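Local coordinates for porin (Rhodobacter blasticus, PDB 3PRN), which forms trimeric outer-membrane channels through which small hydrophilic solutes, up to about 0.6 kDa, diffuse passively, at residues 211-216 with 221-226. The protein carries 1 engineered substitution. Numbering follows the deposited sequence. Where two conformers were deposited one is given.
Sequences NWYDNG and GDQVTL
N215 reaches across to the 221-226 segment and gives it both hydrogens of ND2. One goes to the backbone O of G221, ND2 to O 2.9 Å and met nearly head-on; the other goes to the side-chain OE1 of Q223, ND2 to OE1 3.1 Å, tilted from both amide planes, which stand 57° apart. CG of N215 is anti to the carbonyl carbon, beside the backbone N (chi1 -67°), which turns the amide toward the 221-226 segment. Replacing N215 by alanine would remove both bonds and probably leave G221 O without this donor and the Q223 amide freer to turn, though OE1 would keep its bond from Q111 N. Q223, extended with CG anti to its N (chi1 169°), runs alongside Y213 on the same face of the sheet, its OE1 4.0 Å from ring atom CD2 of Y213, whose OH bonds to T95 OG1. Their backbones exchange two hydrogen bonds, as do those of N211 and T225. On the other face, W212 and V224 form the non-hydrogen-bonded pair between these two: V224 CG2 touches the indole edge at CD1, 3.7 Å away, and D222 OD2 approaches the same ring's rim at CZ2. D214 and D222 bring OD1 atoms to 4.0 Å; water 1 donates to both, which probably eases their repulsion, and D214 OD1 also accepts from G216 N in an Asx turn. This is the loop end of a β-hairpin in the 16-stranded antiparallel porin barrel, where N211, Y213, Q223 and T225 bond to L94, T95, G108, D109 and Q111, consistent with the long loop that folds into a porin barrel and narrows its pore.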
loop_
_atom_site.group_PDB
_atom_site.type_symbol
_atom_site.label_atom_id
_atom_site.label_comp_id
_atom_site.label_asym_id
_atom_site.label_seq_id
_atom_site.Cartn_x
_atom_site.Cartn_y
_atom_site.Cartn_z
ATOM N N ASN A 211 23.679 28.615 -12.350
ATOM C CA ASN A 211 23.890 27.949 -11.087
ATOM C C ASN A 211 25.357 27.507 -11.006
ATOM O O ASN A 211 25.893 27.001 -12.015
ATOM C CB ASN A 211 23.027 26.666 -11.016
ATOM C CG ASN A 211 21.546 26.988 -10.943
ATOM O OD1 ASN A 211 21.136 28.064 -10.475
ATOM N ND2 ASN A 211 20.690 26.066 -11.409
ATOM N N TRP A 212 25.952 27.679 -9.863
ATOM C CA TRP A 212 27.315 27.289 -9.589
ATOM C C TRP A 212 27.322 26.303 -8.434
ATOM O O TRP A 212 26.608 26.558 -7.438
ATOM C CB TRP A 212 28.116 28.587 -9.188
ATOM C CG TRP A 212 29.491 28.204 -8.701
ATOM C CD1 TRP A 212 30.594 27.888 -9.472
ATOM C CD2 TRP A 212 29.892 27.990 -7.333
ATOM N NE1 TRP A 212 31.646 27.506 -8.655
ATOM C CE2 TRP A 212 31.228 27.557 -7.339
ATOM C CE3 TRP A 212 29.226 28.110 -6.110
ATOM C CZ2 TRP A 212 31.929 27.293 -6.164
ATOM C CZ3 TRP A 212 29.914 27.815 -4.943
ATOM C CH2 TRP A 212 31.257 27.425 -4.980
ATOM N N TYR A 213 28.098 25.226 -8.490
ATOM C CA TYR A 213 28.185 24.330 -7.352
ATOM C C TYR A 213 29.639 24.018 -6.962
ATOM O O TYR A 213 30.510 23.847 -7.848
ATOM C CB TYR A 213 27.621 22.915 -7.739
ATOM C CG TYR A 213 26.148 23.027 -8.115
ATOM C CD1 TYR A 213 25.170 23.011 -7.103
ATOM C CD2 TYR A 213 25.774 23.152 -9.404
ATOM C CE1 TYR A 213 23.827 23.152 -7.455
ATOM C CE2 TYR A 213 24.441 23.278 -9.762
ATOM C CZ TYR A 213 23.466 23.296 -8.769
ATOM O OH TYR A 213 22.172 23.413 -9.167
ATOM N N ASP A 214 29.795 23.724 -5.706
ATOM C CA ASP A 214 30.955 23.065 -5.152
ATOM C C ASP A 214 30.418 21.657 -4.788
ATOM O O ASP A 214 29.533 21.583 -3.930
ATOM C CB ASP A 214 31.448 23.750 -3.908
ATOM C CG ASP A 214 32.624 23.018 -3.280
ATOM O OD1 ASP A 214 32.762 21.773 -3.324
ATOM O OD2 ASP A 214 33.466 23.761 -2.700
ATOM N N ASN A 215 30.875 20.639 -5.473
ATOM C CA ASN A 215 30.430 19.289 -5.401
ATOM C C ASN A 215 31.143 18.460 -4.366
ATOM O O ASN A 215 31.033 17.250 -4.354
ATOM C CB ASN A 215 30.381 18.584 -6.763
ATOM C CG ASN A 215 29.307 19.190 -7.642
ATOM O OD1 ASN A 215 28.112 19.257 -7.265
ATOM N ND2 ASN A 215 29.611 19.576 -8.881
ATOM N N GLY A 216 31.814 19.131 -3.419
ATOM C CA GLY A 216 32.459 18.421 -2.321
ATOM C C GLY A 216 33.435 17.335 -2.746
ATOM O O GLY A 216 34.354 17.644 -3.512
ATOM N N GLY A 221 34.189 17.824 -9.308
ATOM C CA GLY A 221 34.780 19.100 -8.908
ATOM C C GLY A 221 33.714 20.184 -9.026
ATOM O O GLY A 221 32.482 19.895 -9.077
ATOM N N ASP A 222 34.080 21.449 -9.103
ATOM C CA ASP A 222 33.161 22.545 -9.243
ATOM C C ASP A 222 32.433 22.498 -10.579
ATOM O O ASP A 222 32.881 21.877 -11.556
ATOM C CB ASP A 222 33.845 23.891 -9.033
ATOM C CG ASP A 222 34.407 24.012 -7.613
ATOM O OD1 ASP A 222 34.367 23.078 -6.770
ATOM O OD2 ASP A 222 34.922 25.122 -7.314
ATOM N N GLN A 223 31.279 23.163 -10.596
ATOM C CA GLN A 223 30.424 23.043 -11.774
ATOM C C GLN A 223 29.652 24.304 -12.014
ATOM O O GLN A 223 29.168 24.997 -11.124
ATOM C CB GLN A 223 29.450 21.855 -11.424
ATOM C CG GLN A 223 28.286 21.703 -12.402
ATOM C CD GLN A 223 27.407 20.500 -12.093
ATOM O OE1 GLN A 223 27.434 19.913 -11.015
ATOM N NE2 GLN A 223 26.575 20.103 -13.073
ATOM N N VAL A 224 29.403 24.583 -13.286
ATOM C CA VAL A 224 28.591 25.756 -13.605
ATOM C C VAL A 224 27.578 25.318 -14.647
ATOM O O VAL A 224 27.907 24.559 -15.562
ATOM C CB VAL A 224 29.562 26.790 -14.240
ATOM C CG1 VAL A 224 28.804 27.870 -14.981
ATOM C CG2 VAL A 224 30.433 27.372 -13.128
ATOM N N THR A 225 26.343 25.768 -14.470
ATOM C CA THR A 225 25.274 25.423 -15.408
ATOM C C THR A 225 24.589 26.746 -15.791
ATOM O O THR A 225 24.228 27.515 -14.898
ATOM C CB THR A 225 24.211 24.511 -14.699
ATOM O OG1 THR A 225 24.906 23.301 -14.378
ATOM C CG2 THR A 225 23.039 24.230 -15.603
ATOM N N LEU A 226 24.483 26.916 -17.080
ATOM C CA LEU A 226 23.804 28.053 -17.682
ATOM C C LEU A 226 22.587 27.510 -18.421
ATOM O O LEU A 226 22.673 26.595 -19.246
ATOM C CB LEU A 226 24.777 28.796 -18.621
ATOM C CG LEU A 226 24.073 29.774 -19.568
ATOM C CD1 LEU A 226 23.643 30.980 -18.749
ATOM C CD2 LEU A 226 25.039 30.157 -20.700
HETATM O O HOH W 1 33.953 20.716 -5.846
#